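Local structure of tRNA-5-methyluridine(54) 2-sulfurtransferase (Pyrococcus horikoshii, 3VRH) at residues K95-L100 / V211-I216; G57-V62 / R202-Y207; I74-I79 / I101-H106. The protein catalyses the ATP-dependent 2-thiolation of 5-methyluridine 54 in the T loop of tRNA, a modification that stabilises tRNAs of thermophiles against heat. All coordinates share one frame; numbering follows the deposited sequence.

Contact 1 of 3, residues K95-L100 / V211-I216; sequences KKQCKL and VGLEYI
Q97 reaches from helix 87-101 to the backbone of E214, in the loop that leaves helix 201-211 within the PP-loop domain. Its CG lies beside its own backbone N (chi1 -70°) and the chain runs extended from there, a shape that carries the amide to the loop instead of folding it back on the helix. NE2 gives E214 O a short bond of 2.7 Å that is almost straight, 174° at the hydrogen, with the carbonyl oxygen practically in the amide plane. A second acceptor, G56 O, also takes NE2, so the amide bridges two loops, a task for which glutamine, with its two N-H groups, is well suited. Nearer the backbone, Q97 CG rests on L213 CD2 at 3.8 Å, the two side chains crossing at about a right angle. L100, one turn further along the helix, touches the same methyl with CD2 and comes close to the carbonyl oxygens of V211 and G212. G212 has positive phi and ends helix 201-211 in a Schellman motif. Both exposed, K96 and E214 meet outside this packing: K96 extends its chain, CG anti to the backbone N (chi1 -176°), and NZ meets the syn lone pair of E214 OE2 at 3.0 Å.

Contact 2 of 3, residues G57-V62 / R202-Y207; sequences GKDSAV and REVVAY. With BCN (bicine), chain D.
V204 and V62 face each other where helix 201-211 passes helix 58-69, each turned toward the other helix. V204 uses one branch for nearly everything: CG1, anti to its backbone N (chi1 174°), lies 4.0 Å from V62 CG2 and also meets K58 CG and D59 OD1. V62 divides the work between its methyls, for while CG2 goes to V204, CG1 comes obliquely to the Y207 ring, 3.8 Å from CD1. A beta-branched valine suits this place because it holds two methyls close to the backbone, one for each partner. The axes of segments 58-62 and 202-207 come within 9.7 Å, at 66°. The ring of Y207 is also stacked with F30, and its OH is hydrogen-bonded to E31.

K58, the third large contributor, lays its aliphatic part across V204 and brings CD to 3.7 Å from V205 CG2. Its chain bends at the last torsion (chi4 -60°), and NZ forms salt bridges with D59 OD2, 3.1 Å away on the syn side, and with E201. The PP-loop signature SGGKDS runs through G57, the N-cap, into the first turn of helix 58-69. On the ligand side, bicine O4 is gripped twice by S60: the backbone N donates to it over 3.0 Å, nearly straight, and O4 in turn donates to S60 OG. G57 CA lies 3.5 Å from the same oxygen, a spot where a residue without a side chain leaves room for the ligand.

Contact 3 of 3, residues I74-I79 / I101-H106; sequences IECLHI and IGAPLH
C76 and H106 are joined by the central bond of a short parallel ladder: H106 N donates to C76 O over 2.7 Å. C76 N to P104 O and H78 N to H106 O, both 2.8 Å long, complete it. P104 can serve here because only its carbonyl is needed; its ring lies beside E75, CG 3.9 Å from E75 CG, with the two side chains crossing at about a right angle.

The polar side-chain contact lies on the face of L77 and H106. H106 CG stands beside its backbone N (chi1 -49°), and NE2 donates to E75 OE1 over 2.7 Å, nearly along the C-O axis of the carboxylate and in the imidazole plane. Carboxylate and ring are turned 33° apart. E75 OE2 has its own partner in R49, a salt bridge that fixes the carboxylate from its other oxygen. The carboxylate would tend to stabilise a proton on H106, an effect that the positive charge of R49 probably moderates. L77 CD1 lies 3.5 Å from H106 O.

On the face of C76 and L105 the contact is apolar. C76 SG meets A103 CB at 3.7 Å, I74 CD1 touches the same methyl, and L105 CD1 fits between C76 CB and H78 CB. Small cysteine and alanine side chains suit the turn into strand 105-109, where G102, at positive phi, closes the preceding helix in a Schellman motif.

The strands are the two ends of a beta-alpha-beta unit whose connection is helix 87-101, which packs through C98 on C76. Helix 58-69 lies against I74, C76 and I101, whereas helix 127-145 touches L77 and I79, and F142 meets the H106 ring. Strand 73-80 also bonds to strand 49-53, leaving 105-109 outermost within this chain.

In the fold
From the N terminus, the chain leaves strand 49-53 and enters helix 58-69, half of contact 2, then runs through strand 73-80. Contact 3 closes the first and shortest loop, when strand 105-109 returns beside 73-80 after helix 87-101. Much later, helix 201-211 comes back to helix 58-69 and closes contact 2, whose long loop contains contact 3 entirely. The loop following that helix then closes contact 1 against helix 87-101. Contact 1 crosses both others along the chain. All three belong to the PP-loop region: contact 3 builds the sheet edge, while contacts 1 and 2 tie helix 201-211 and its exit to the helices beside it. Q97 OE1 packs on A61 CB, and C98 SG on C76 CB.

Contact 1 of 3, residues K95-L100 / V211-I216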
ATOM      1  N   LYS A  95     -30.170   2.116 -20.565  1.00 24.15           N
ATOM      2  CA  LYS A  95     -30.906   2.458 -21.797  1.00 23.20           C
ATOM      3  C   LYS A  95     -30.994   3.959 -22.048  1.00 25.20           C
ATOM      4  O   LYS A  95     -30.677   4.440 -23.138  1.00 27.42           O
ATOM      5  CB  LYS A  95     -32.292   1.816 -21.808  1.00 26.63           C
ATOM      6  CG  LYS A  95     -32.225   0.335 -22.157  1.00 29.26           C
ATOM      7  CD  LYS A  95     -33.371  -0.470 -21.566  1.00 30.71           C
ATOM      8  CE  LYS A  95     -34.721   0.016 -22.031  1.00 41.42           C
ATOM      9  NZ  LYS A  95     -35.783  -0.827 -21.410  1.00 49.31           N
ATOM     10  N   LYS A  96     -31.400   4.700 -21.031  1.00 25.27           N
ATOM     11  CA  LYS A  96     -31.467   6.143 -21.152  1.00 25.70           C
ATOM     12  C   LYS A  96     -30.106   6.758 -21.507  1.00 27.28           C
ATOM     13  O   LYS A  96     -30.016   7.613 -22.388  1.00 27.42           O
ATOM     14  CB  LYS A  96     -32.040   6.760 -19.877  1.00 26.22           C
ATOM     15  CG  LYS A  96     -32.212   8.265 -19.982  1.00 32.93           C
ATOM     16  CD  LYS A  96     -33.024   8.844 -18.816  1.00 38.29           C
ATOM     17  CE  LYS A  96     -33.597  10.226 -19.168  1.00 43.36           C
ATOM     18  NZ  LYS A  96     -34.423  10.802 -18.066  1.00 45.67           N
ATOM     19  N   GLN A  97     -29.046   6.310 -20.840  1.00 26.32           N
ATOM     20  CA  GLN A  97     -27.700   6.756 -21.187  1.00 23.92           C
ATOM     21  C   GLN A  97     -27.344   6.519 -22.659  1.00 22.16           C
ATOM     22  O   GLN A  97     -26.837   7.410 -23.329  1.00 25.26           O
ATOM     23  CB  GLN A  97     -26.666   6.059 -20.294  1.00 23.68           C
ATOM     24  CG  GLN A  97     -26.688   6.521 -18.835  1.00 23.77           C
ATOM     25  CD  GLN A  97     -26.013   5.548 -17.901  1.00 21.41           C
ATOM     26  OE1 GLN A  97     -25.423   4.547 -18.333  1.00 22.80           O
ATOM     27  NE2 GLN A  97     -26.094   5.831 -16.598  1.00 22.16           N
ATOM     28  N   CYS A  98     -27.568   5.312 -23.154  1.00 21.70           N
ATOM     29  CA  CYS A  98     -27.212   5.003 -24.538  1.00 26.40           C
ATOM     30  C   CYS A  98     -28.071   5.767 -25.562  1.00 27.04           C
ATOM     31  O   CYS A  98     -27.601   6.112 -26.648  1.00 27.86           O
ATOM     32  CB  CYS A  98     -27.232   3.492 -24.782  1.00 25.21           C
ATOM     33  SG  CYS A  98     -25.952   2.586 -23.779  1.00 27.02           S
ATOM     34  N   LYS A  99     -29.317   6.052 -25.199  1.00 25.33           N
ATOM     35  CA  LYS A  99     -30.183   6.894 -26.030  1.00 32.95           C
ATOM     36  C   LYS A  99     -29.572   8.293 -26.119  1.00 33.30           C
ATOM     37  O   LYS A  99     -29.436   8.865 -27.199  1.00 25.71           O
ATOM     38  CB  LYS A  99     -31.590   6.982 -25.419  1.00 27.30           C
ATOM     39  CG  LYS A  99     -32.703   6.391 -26.265  1.00 44.65           C
ATOM     40  CD  LYS A  99     -32.868   4.888 -26.045  1.00 48.29           C
ATOM     41  CE  LYS A  99     -33.904   4.290 -27.011  1.00 47.87           C
ATOM     42  NZ  LYS A  99     -33.430   4.313 -28.432  1.00 50.97           N
ATOM     43  N   LEU A 100     -29.198   8.839 -24.963  1.00 30.23           N
ATOM     44  CA  LEU A 100     -28.550  10.147 -24.910  1.00 30.39           C
ATOM     45  C   LEU A 100     -27.234  10.130 -25.691  1.00 29.23           C
ATOM     46  O   LEU A 100     -26.937  11.049 -26.442  1.00 30.17           O
ATOM     47  CB  LEU A 100     -28.280  10.545 -23.460  1.00 24.63           C
ATOM     48  CG  LEU A 100     -27.698  11.948 -23.288  1.00 37.70           C
ATOM     49  CD1 LEU A 100     -28.729  12.976 -23.733  1.00 36.66           C
ATOM     50  CD2 LEU A 100     -27.259  12.204 -21.842  1.00 29.90           C
ATOM     51  N   VAL A 211     -22.877  16.914 -18.615  1.00 28.70           N
ATOM     52  CA  VAL A 211     -23.505  16.497 -19.864  1.00 30.52           C
ATOM     53  C   VAL A 211     -24.902  15.898 -19.669  1.00 35.19           C
ATOM     54  O   VAL A 211     -25.505  15.425 -20.622  1.00 30.37           O
ATOM     55  CB  VAL A 211     -22.625  15.520 -20.674  1.00 27.55           C
ATOM     56  CG1 VAL A 211     -21.357  16.220 -21.157  1.00 30.02           C
ATOM     57  CG2 VAL A 211     -22.285  14.279 -19.851  1.00 28.11           C
ATOM     58  N   GLY A 212     -25.413  15.913 -18.440  1.00 31.14           N
ATOM     59  CA  GLY A 212     -26.779  15.478 -18.201  1.00 28.27           C
ATOM     60  C   GLY A 212     -26.961  13.971 -18.176  1.00 28.69           C
ATOM     61  O   GLY A 212     -28.068  13.470 -18.386  1.00 27.83           O
ATOM     62  N   LEU A 213     -25.878  13.249 -17.910  1.00 27.17           N
ATOM     63  CA  LEU A 213     -25.954  11.815 -17.690  1.00 22.74           C
ATOM     64  C   LEU A 213     -26.459  11.520 -16.276  1.00 24.60           C
ATOM     65  O   LEU A 213     -25.954  12.066 -15.305  1.00 27.73           O
ATOM     66  CB  LEU A 213     -24.585  11.160 -17.918  1.00 22.44           C
ATOM     67  CG  LEU A 213     -24.163  10.876 -19.362  1.00 23.28           C
ATOM     68  CD1 LEU A 213     -22.644  10.652 -19.397  1.00 23.40           C
ATOM     69  CD2 LEU A 213     -24.916   9.662 -19.938  1.00 19.63           C
ATOM     70  N   GLU A 214     -27.457  10.647 -16.183  1.00 26.43           N
ATOM     71  CA  GLU A 214     -27.963  10.165 -14.910  1.00 27.63           C
ATOM     72  C   GLU A 214     -27.548   8.705 -14.735  1.00 23.57           C
ATOM     73  O   GLU A 214     -27.524   7.932 -15.695  1.00 24.46           O
ATOM     74  CB  GLU A 214     -29.482  10.273 -14.863  1.00 28.77           C
ATOM     75  CG  GLU A 214     -30.029  11.641 -15.226  1.00 32.23           C
ATOM     76  CD  GLU A 214     -31.491  11.553 -15.672  1.00 42.76           C
ATOM     77  OE1 GLU A 214     -32.383  11.485 -14.795  1.00 43.30           O
ATOM     78  OE2 GLU A 214     -31.737  11.520 -16.898  1.00 38.70           O
ATOM     79  N   TYR A 215     -27.232   8.327 -13.506  1.00 21.33           N
ATOM     80  CA  TYR A 215     -26.659   7.010 -13.257  1.00 25.99           C
ATOM     81  C   TYR A 215     -27.038   6.473 -11.891  1.00 25.80           C
ATOM     82  O   TYR A 215     -27.413   7.229 -10.996  1.00 26.15           O
ATOM     83  CB  TYR A 215     -25.127   7.080 -13.378  1.00 21.86           C
ATOM     84  CG  TYR A 215     -24.501   8.177 -12.544  1.00 22.39           C
ATOM     85  CD1 TYR A 215     -24.278   9.453 -13.068  1.00 23.09           C
ATOM     86  CD2 TYR A 215     -24.136   7.943 -11.236  1.00 23.10           C
ATOM     87  CE1 TYR A 215     -23.697  10.457 -12.290  1.00 20.82           C
ATOM     88  CE2 TYR A 215     -23.556   8.929 -10.456  1.00 24.62           C
ATOM     89  CZ  TYR A 215     -23.345  10.178 -10.980  1.00 24.38           C
ATOM     90  OH  TYR A 215     -22.761  11.139 -10.180  1.00 21.48           O
ATOM     91  N   ILE A 216     -26.908   5.163 -11.736  1.00 28.44           N
ATOM     92  CA  ILE A 216     -27.054   4.516 -10.442  1.00 31.34           C
ATOM     93  C   ILE A 216     -25.717   4.562  -9.700  1.00 29.64           C
ATOM     94  O   ILE A 216     -24.661   4.724 -10.314  1.00 26.27           O
ATOM     95  CB  ILE A 216     -27.483   3.045 -10.619  1.00 31.58           C
ATOM     96  CG1 ILE A 216     -26.303   2.210 -11.117  1.00 34.35           C
ATOM     97  CG2 ILE A 216     -28.636   2.939 -11.603  1.00 25.07           C
ATOM     98  CD1 ILE A 216     -26.699   0.871 -11.718  1.00 33.40           C
TER

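Contact 2 of 3, residues G57-V62 / R202-Y207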
ATOM      1  N   GLY A  57     -23.870   2.686 -14.221  1.00 23.37           N
ATOM      2  CA  GLY A  57     -23.040   3.524 -13.353  1.00 22.11           C
ATOM      3  C   GLY A  57     -22.438   4.695 -14.110  1.00 23.08           C
ATOM      4  O   GLY A  57     -22.459   4.726 -15.346  1.00 24.90           O
ATOM      5  N   LYS A  58     -21.917   5.681 -13.390  1.00 21.19           N
ATOM      6  CA  LYS A  58     -21.405   6.896 -14.042  1.00 22.66           C
ATOM      7  C   LYS A  58     -20.173   6.637 -14.927  1.00 21.22           C
ATOM      8  O   LYS A  58     -19.965   7.331 -15.920  1.00 22.13           O
ATOM      9  CB  LYS A  58     -21.033   7.957 -12.996  1.00 22.06           C
ATOM     10  CG  LYS A  58     -19.808   7.546 -12.139  1.00 19.14           C
ATOM     11  CD  LYS A  58     -19.479   8.537 -11.038  1.00 21.59           C
ATOM     12  CE  LYS A  58     -18.199   8.132 -10.302  1.00 21.80           C
ATOM     13  NZ  LYS A  58     -18.290   6.774  -9.663  1.00 22.57           N
ATOM     14  N   ASP A  59     -19.354   5.659 -14.548  1.00 19.67           N
ATOM     15  CA  ASP A  59     -18.021   5.508 -15.130  1.00 21.60           C
ATOM     16  C   ASP A  59     -18.063   4.929 -16.544  1.00 24.65           C
ATOM     17  O   ASP A  59     -17.448   5.463 -17.461  1.00 19.21           O
ATOM     18  CB  ASP A  59     -17.133   4.674 -14.206  1.00 19.13           C
ATOM     19  CG  ASP A  59     -17.073   5.257 -12.788  1.00 24.55           C
ATOM     20  OD1 ASP A  59     -16.437   6.319 -12.618  1.00 26.44           O
ATOM     21  OD2 ASP A  59     -17.699   4.699 -11.867  1.00 25.02           O
ATOM     22  N   SER A  60     -18.794   3.836 -16.705  1.00 20.44           N
ATOM     23  CA  SER A  60     -18.999   3.271 -18.014  1.00 23.36           C
ATOM     24  C   SER A  60     -19.851   4.207 -18.878  1.00 21.45           C
ATOM     25  O   SER A  60     -19.662   4.275 -20.089  1.00 23.16           O
ATOM     26  CB  SER A  60     -19.631   1.883 -17.900  1.00 26.06           C
ATOM     27  OG  SER A  60     -20.782   1.901 -17.080  1.00 27.13           O
ATOM     28  N   ALA A  61     -20.768   4.951 -18.260  1.00 19.16           N
ATOM     29  CA  ALA A  61     -21.584   5.896 -19.005  1.00 19.84           C
ATOM     30  C   ALA A  61     -20.756   7.012 -19.621  1.00 20.83           C
ATOM     31  O   ALA A  61     -20.940   7.364 -20.780  1.00 20.47           O
ATOM     32  CB  ALA A  61     -22.675   6.492 -18.119  1.00 17.83           C
ATOM     33  N   VAL A  62     -19.869   7.596 -18.821  1.00 22.37           N
ATOM     34  CA  VAL A  62     -19.030   8.694 -19.279  1.00 22.68           C
ATOM     35  C   VAL A  62     -18.037   8.150 -20.314  1.00 23.94           C
ATOM     36  O   VAL A  62     -17.688   8.830 -21.286  1.00 22.22           O
ATOM     37  CB  VAL A  62     -18.302   9.371 -18.066  1.00 24.69           C
ATOM     38  CG1 VAL A  62     -17.105  10.215 -18.512  1.00 20.27           C
ATOM     39  CG2 VAL A  62     -19.293  10.228 -17.270  1.00 26.95           C
ATOM     40  N   ARG A 202     -13.680  12.294  -9.099  1.00 22.92           N
ATOM     41  CA  ARG A 202     -14.300  13.598  -8.935  1.00 24.65           C
ATOM     42  C   ARG A 202     -14.544  14.280 -10.300  1.00 23.30           C
ATOM     43  O   ARG A 202     -15.599  14.882 -10.532  1.00 20.96           O
ATOM     44  CB  ARG A 202     -13.368  14.421  -8.058  1.00 23.80           C
ATOM     45  CG  ARG A 202     -13.708  15.846  -7.873  1.00 27.38           C
ATOM     46  CD  ARG A 202     -12.456  16.558  -7.344  1.00 27.08           C
ATOM     47  NE  ARG A 202     -12.701  17.983  -7.278  1.00 31.41           N
ATOM     48  CZ  ARG A 202     -12.023  18.902  -7.959  1.00 28.64           C
ATOM     49  NH1 ARG A 202     -11.017  18.545  -8.743  1.00 32.05           N
ATOM     50  NH2 ARG A 202     -12.341  20.185  -7.817  1.00 32.16           N
ATOM     51  N   GLU A 203     -13.581  14.164 -11.212  1.00 20.32           N
ATOM     52  CA  GLU A 203     -13.767  14.721 -12.563  1.00 24.70           C
ATOM     53  C   GLU A 203     -14.854  13.960 -13.338  1.00 22.37           C
ATOM     54  O   GLU A 203     -15.629  14.553 -14.067  1.00 23.14           O
ATOM     55  CB  GLU A 203     -12.444  14.736 -13.326  1.00 23.81           C
ATOM     56  CG  GLU A 203     -11.470  15.722 -12.723  1.00 24.41           C
ATOM     57  CD  GLU A 203     -10.089  15.637 -13.310  1.00 26.43           C
ATOM     58  OE1 GLU A 203      -9.679  14.546 -13.761  1.00 25.14           O
ATOM     59  OE2 GLU A 203      -9.404  16.677 -13.304  1.00 25.22           O
ATOM     60  N   VAL A 204     -14.914  12.644 -13.147  1.00 23.32           N
ATOM     61  CA  VAL A 204     -15.959  11.840 -13.768  1.00 21.86           C
ATOM     62  C   VAL A 204     -17.340  12.277 -13.293  1.00 26.74           C
ATOM     63  O   VAL A 204     -18.230  12.548 -14.116  1.00 21.48           O
ATOM     64  CB  VAL A 204     -15.758  10.338 -13.533  1.00 22.53           C
ATOM     65  CG1 VAL A 204     -16.944   9.552 -14.062  1.00 22.88           C
ATOM     66  CG2 VAL A 204     -14.456   9.866 -14.188  1.00 20.89           C
ATOM     67  N   VAL A 205     -17.518  12.362 -11.975  1.00 23.67           N
ATOM     68  CA  VAL A 205     -18.764  12.897 -11.430  1.00 23.62           C
ATOM     69  C   VAL A 205     -19.108  14.250 -12.057  1.00 27.13           C
ATOM     70  O   VAL A 205     -20.225  14.449 -12.553  1.00 27.71           O
ATOM     71  CB  VAL A 205     -18.731  13.035  -9.889  1.00 23.00           C
ATOM     72  CG1 VAL A 205     -19.943  13.853  -9.400  1.00 22.53           C
ATOM     73  CG2 VAL A 205     -18.718  11.659  -9.237  1.00 22.65           C
ATOM     74  N   ALA A 206     -18.147  15.166 -12.071  1.00 23.82           N
ATOM     75  CA  ALA A 206     -18.407  16.486 -12.634  1.00 25.48           C
ATOM     76  C   ALA A 206     -18.770  16.444 -14.131  1.00 25.70           C
ATOM     77  O   ALA A 206     -19.587  17.233 -14.618  1.00 25.23           O
ATOM     78  CB  ALA A 206     -17.226  17.420 -12.372  1.00 28.25           C
ATOM     79  N   TYR A 207     -18.174  15.514 -14.863  1.00 25.38           N
ATOM     80  CA  TYR A 207     -18.438  15.444 -16.285  1.00 24.16           C
ATOM     81  C   TYR A 207     -19.843  14.929 -16.571  1.00 26.87           C
ATOM     82  O   TYR A 207     -20.569  15.525 -17.359  1.00 31.27           O
ATOM     83  CB  TYR A 207     -17.397  14.589 -16.997  1.00 24.93           C
ATOM     84  CG  TYR A 207     -17.532  14.651 -18.497  1.00 26.72           C
ATOM     85  CD1 TYR A 207     -18.314  13.732 -19.182  1.00 27.84           C
ATOM     86  CD2 TYR A 207     -16.897  15.645 -19.227  1.00 27.02           C
ATOM     87  CE1 TYR A 207     -18.453  13.791 -20.569  1.00 31.56           C
ATOM     88  CE2 TYR A 207     -17.023  15.715 -20.606  1.00 24.87           C
ATOM     89  CZ  TYR A 207     -17.799  14.783 -21.275  1.00 31.47           C
ATOM     90  OH  TYR A 207     -17.932  14.843 -22.648  1.00 30.35           O
TER
HETATM   91  N1  BCN D 403     -17.146  -0.072 -15.053  1.00 36.46           N
HETATM   92  C1  BCN D 403     -16.229   0.900 -14.329  1.00 32.83           C
HETATM   93  C2  BCN D 403     -15.837   0.486 -12.961  1.00 32.96           C
HETATM   94  O21 BCN D 403     -15.812  -0.746 -12.707  1.00 40.94           O
HETATM   95  O22 BCN D 403     -15.569   1.339 -12.086  1.00 39.83           O
HETATM   96  C3  BCN D 403     -18.576   0.237 -14.784  1.00 37.46           C
HETATM   97  C4  BCN D 403     -18.946   1.639 -14.253  1.00 37.24           C
HETATM   98  O4  BCN D 403     -19.989   2.170 -14.538  1.00 24.87           O
HETATM   99  C5  BCN D 403     -16.900  -0.000 -16.492  1.00 23.14           C
HETATM  100  C6  BCN D 403     -17.528  -1.082 -17.262  1.00 34.77           C
HETATM  101  O6  BCN D 403     -17.186  -1.320 -18.372  1.00 33.52           O

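Contact 3 of 3, residues I74-I79 / I101-H106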
ATOM      1  N   ILE A  74     -18.457   3.065 -31.384  1.00 29.25           N
ATOM      2  CA  ILE A  74     -18.750   2.337 -30.161  1.00 31.68           C
ATOM      3  C   ILE A  74     -20.162   1.777 -30.117  1.00 32.80           C
ATOM      4  O   ILE A  74     -21.114   2.413 -30.565  1.00 32.62           O
ATOM      5  CB  ILE A  74     -18.471   3.187 -28.904  1.00 34.85           C
ATOM      6  CG1 ILE A  74     -19.402   4.389 -28.864  1.00 36.04           C
ATOM      7  CG2 ILE A  74     -17.010   3.659 -28.860  1.00 27.11           C
ATOM      8  CD1 ILE A  74     -20.002   4.609 -27.511  1.00 32.44           C
ATOM      9  N   GLU A  75     -20.275   0.562 -29.597  1.00 25.12           N
ATOM     10  CA  GLU A  75     -21.567  -0.015 -29.252  1.00 30.59           C
ATOM     11  C   GLU A  75     -21.485  -0.366 -27.772  1.00 28.94           C
ATOM     12  O   GLU A  75     -20.383  -0.503 -27.231  1.00 24.72           O
ATOM     13  CB  GLU A  75     -21.874  -1.243 -30.120  1.00 26.27           C
ATOM     14  CG  GLU A  75     -21.841  -0.917 -31.639  1.00 27.36           C
ATOM     15  CD  GLU A  75     -22.243  -2.082 -32.542  1.00 32.76           C
ATOM     16  OE1 GLU A  75     -22.954  -2.995 -32.079  1.00 31.16           O
ATOM     17  OE2 GLU A  75     -21.849  -2.078 -33.729  1.00 40.53           O
ATOM     18  N   CYS A  76     -22.634  -0.488 -27.115  1.00 25.07           N
ATOM     19  CA  CYS A  76     -22.641  -0.733 -25.687  1.00 27.40           C
ATOM     20  C   CYS A  76     -23.323  -2.034 -25.351  1.00 29.50           C
ATOM     21  O   CYS A  76     -24.215  -2.491 -26.078  1.00 25.70           O
ATOM     22  CB  CYS A  76     -23.305   0.421 -24.950  1.00 24.49           C
ATOM     23  SG  CYS A  76     -22.540   1.993 -25.331  1.00 25.25           S
ATOM     24  N   LEU A  77     -22.879  -2.635 -24.253  1.00 22.55           N
ATOM     25  CA  LEU A  77     -23.476  -3.852 -23.744  1.00 21.97           C
ATOM     26  C   LEU A  77     -23.832  -3.654 -22.279  1.00 27.35           C
ATOM     27  O   LEU A  77     -22.978  -3.263 -21.478  1.00 26.54           O
ATOM     28  CB  LEU A  77     -22.505  -5.024 -23.873  1.00 25.41           C
ATOM     29  CG  LEU A  77     -22.857  -6.271 -23.055  1.00 24.24           C
ATOM     30  CD1 LEU A  77     -24.116  -6.928 -23.591  1.00 25.83           C
ATOM     31  CD2 LEU A  77     -21.695  -7.266 -23.032  1.00 25.21           C
ATOM     32  N   HIS A  78     -25.085  -3.933 -21.928  1.00 22.94           N
ATOM     33  CA  HIS A  78     -25.494  -3.901 -20.535  1.00 22.99           C
ATOM     34  C   HIS A  78     -25.774  -5.299 -20.058  1.00 25.68           C
ATOM     35  O   HIS A  78     -26.568  -6.013 -20.661  1.00 26.40           O
ATOM     36  CB  HIS A  78     -26.745  -3.059 -20.338  1.00 25.55           C
ATOM     37  CG  HIS A  78     -27.311  -3.156 -18.959  1.00 24.10           C
ATOM     38  ND1 HIS A  78     -26.701  -2.582 -17.865  1.00 23.75           N
ATOM     39  CD2 HIS A  78     -28.423  -3.771 -18.492  1.00 22.07           C
ATOM     40  CE1 HIS A  78     -27.415  -2.835 -16.782  1.00 26.42           C
ATOM     41  NE2 HIS A  78     -28.470  -3.548 -17.138  1.00 25.46           N
ATOM     42  N   ILE A  79     -25.139  -5.688 -18.962  1.00 19.06           N
ATOM     43  CA  ILE A  79     -25.346  -7.020 -18.437  1.00 23.57           C
ATOM     44  C   ILE A  79     -26.221  -6.925 -17.202  1.00 26.97           C
ATOM     45  O   ILE A  79     -25.789  -6.465 -16.140  1.00 27.56           O
ATOM     46  CB  ILE A  79     -24.008  -7.721 -18.134  1.00 27.63           C
ATOM     47  CG1 ILE A  79     -23.221  -7.902 -19.435  1.00 24.65           C
ATOM     48  CG2 ILE A  79     -24.233  -9.060 -17.412  1.00 24.50           C
ATOM     49  CD1 ILE A  79     -21.740  -8.227 -19.223  1.00 28.47           C
ATOM     50  N   ILE A 101     -26.455   9.070 -25.518  1.00 28.83           N
ATOM     51  CA  ILE A 101     -25.143   8.980 -26.157  1.00 29.55           C
ATOM     52  C   ILE A 101     -25.318   8.753 -27.642  1.00 28.87           C
ATOM     53  O   ILE A 101     -24.552   9.271 -28.454  1.00 27.66           O
ATOM     54  CB  ILE A 101     -24.314   7.823 -25.596  1.00 27.53           C
ATOM     55  CG1 ILE A 101     -23.873   8.126 -24.164  1.00 26.50           C
ATOM     56  CG2 ILE A 101     -23.086   7.559 -26.466  1.00 31.80           C
ATOM     57  CD1 ILE A 101     -23.460   6.896 -23.411  1.00 20.72           C
ATOM     58  N   GLY A 102     -26.335   7.976 -27.993  1.00 27.13           N
ATOM     59  CA  GLY A 102     -26.576   7.651 -29.390  1.00 29.89           C
ATOM     60  C   GLY A 102     -25.812   6.407 -29.810  1.00 31.51           C
ATOM     61  O   GLY A 102     -25.380   6.283 -30.950  1.00 32.67           O
ATOM     62  N   ALA A 103     -25.629   5.482 -28.875  1.00 29.28           N
ATOM     63  CA  ALA A 103     -24.930   4.250 -29.181  1.00 30.50           C
ATOM     64  C   ALA A 103     -25.913   3.095 -29.163  1.00 29.42           C
ATOM     65  O   ALA A 103     -26.811   3.059 -28.324  1.00 30.77           O
ATOM     66  CB  ALA A 103     -23.804   4.012 -28.157  1.00 31.23           C
ATOM     67  N   PRO A 104     -25.753   2.147 -30.092  1.00 26.29           N
ATOM     68  CA  PRO A 104     -26.548   0.911 -30.029  1.00 29.20           C
ATOM     69  C   PRO A 104     -26.291   0.200 -28.694  1.00 29.51           C
ATOM     70  O   PRO A 104     -25.137   0.126 -28.247  1.00 28.22           O
ATOM     71  CB  PRO A 104     -25.973   0.050 -31.164  1.00 29.24           C
ATOM     72  CG  PRO A 104     -25.179   0.993 -32.026  1.00 36.04           C
ATOM     73  CD  PRO A 104     -24.708   2.103 -31.125  1.00 28.18           C
ATOM     74  N   LEU A 105     -27.341  -0.322 -28.072  1.00 28.58           N
ATOM     75  CA  LEU A 105     -27.178  -0.999 -26.791  1.00 28.51           C
ATOM     76  C   LEU A 105     -27.664  -2.432 -26.878  1.00 26.09           C
ATOM     77  O   LEU A 105     -28.816  -2.701 -27.237  1.00 28.48           O
ATOM     78  CB  LEU A 105     -27.913  -0.251 -25.674  1.00 24.20           C
ATOM     79  CG  LEU A 105     -28.057  -1.007 -24.350  1.00 28.73           C
ATOM     80  CD1 LEU A 105     -26.685  -1.313 -23.729  1.00 22.06           C
ATOM     81  CD2 LEU A 105     -28.904  -0.165 -23.417  1.00 28.51           C
ATOM     82  N   HIS A 106     -26.765  -3.353 -26.575  1.00 25.04           N
ATOM     83  CA  HIS A 106     -27.108  -4.768 -26.534  1.00 27.32           C
ATOM     84  C   HIS A 106     -27.336  -5.149 -25.089  1.00 27.66           C
ATOM     85  O   HIS A 106     -26.647  -4.643 -24.190  1.00 25.52           O
ATOM     86  CB  HIS A 106     -25.965  -5.594 -27.098  1.00 25.38           C
ATOM     87  CG  HIS A 106     -25.461  -5.096 -28.418  1.00 29.14           C
ATOM     88  ND1 HIS A 106     -26.097  -5.376 -29.608  1.00 31.40           N
ATOM     89  CD2 HIS A 106     -24.385  -4.334 -28.736  1.00 28.60           C
ATOM     90  CE1 HIS A 106     -25.435  -4.810 -30.603  1.00 32.70           C
ATOM     91  NE2 HIS A 106     -24.393  -4.170 -30.100  1.00 31.97           N
TER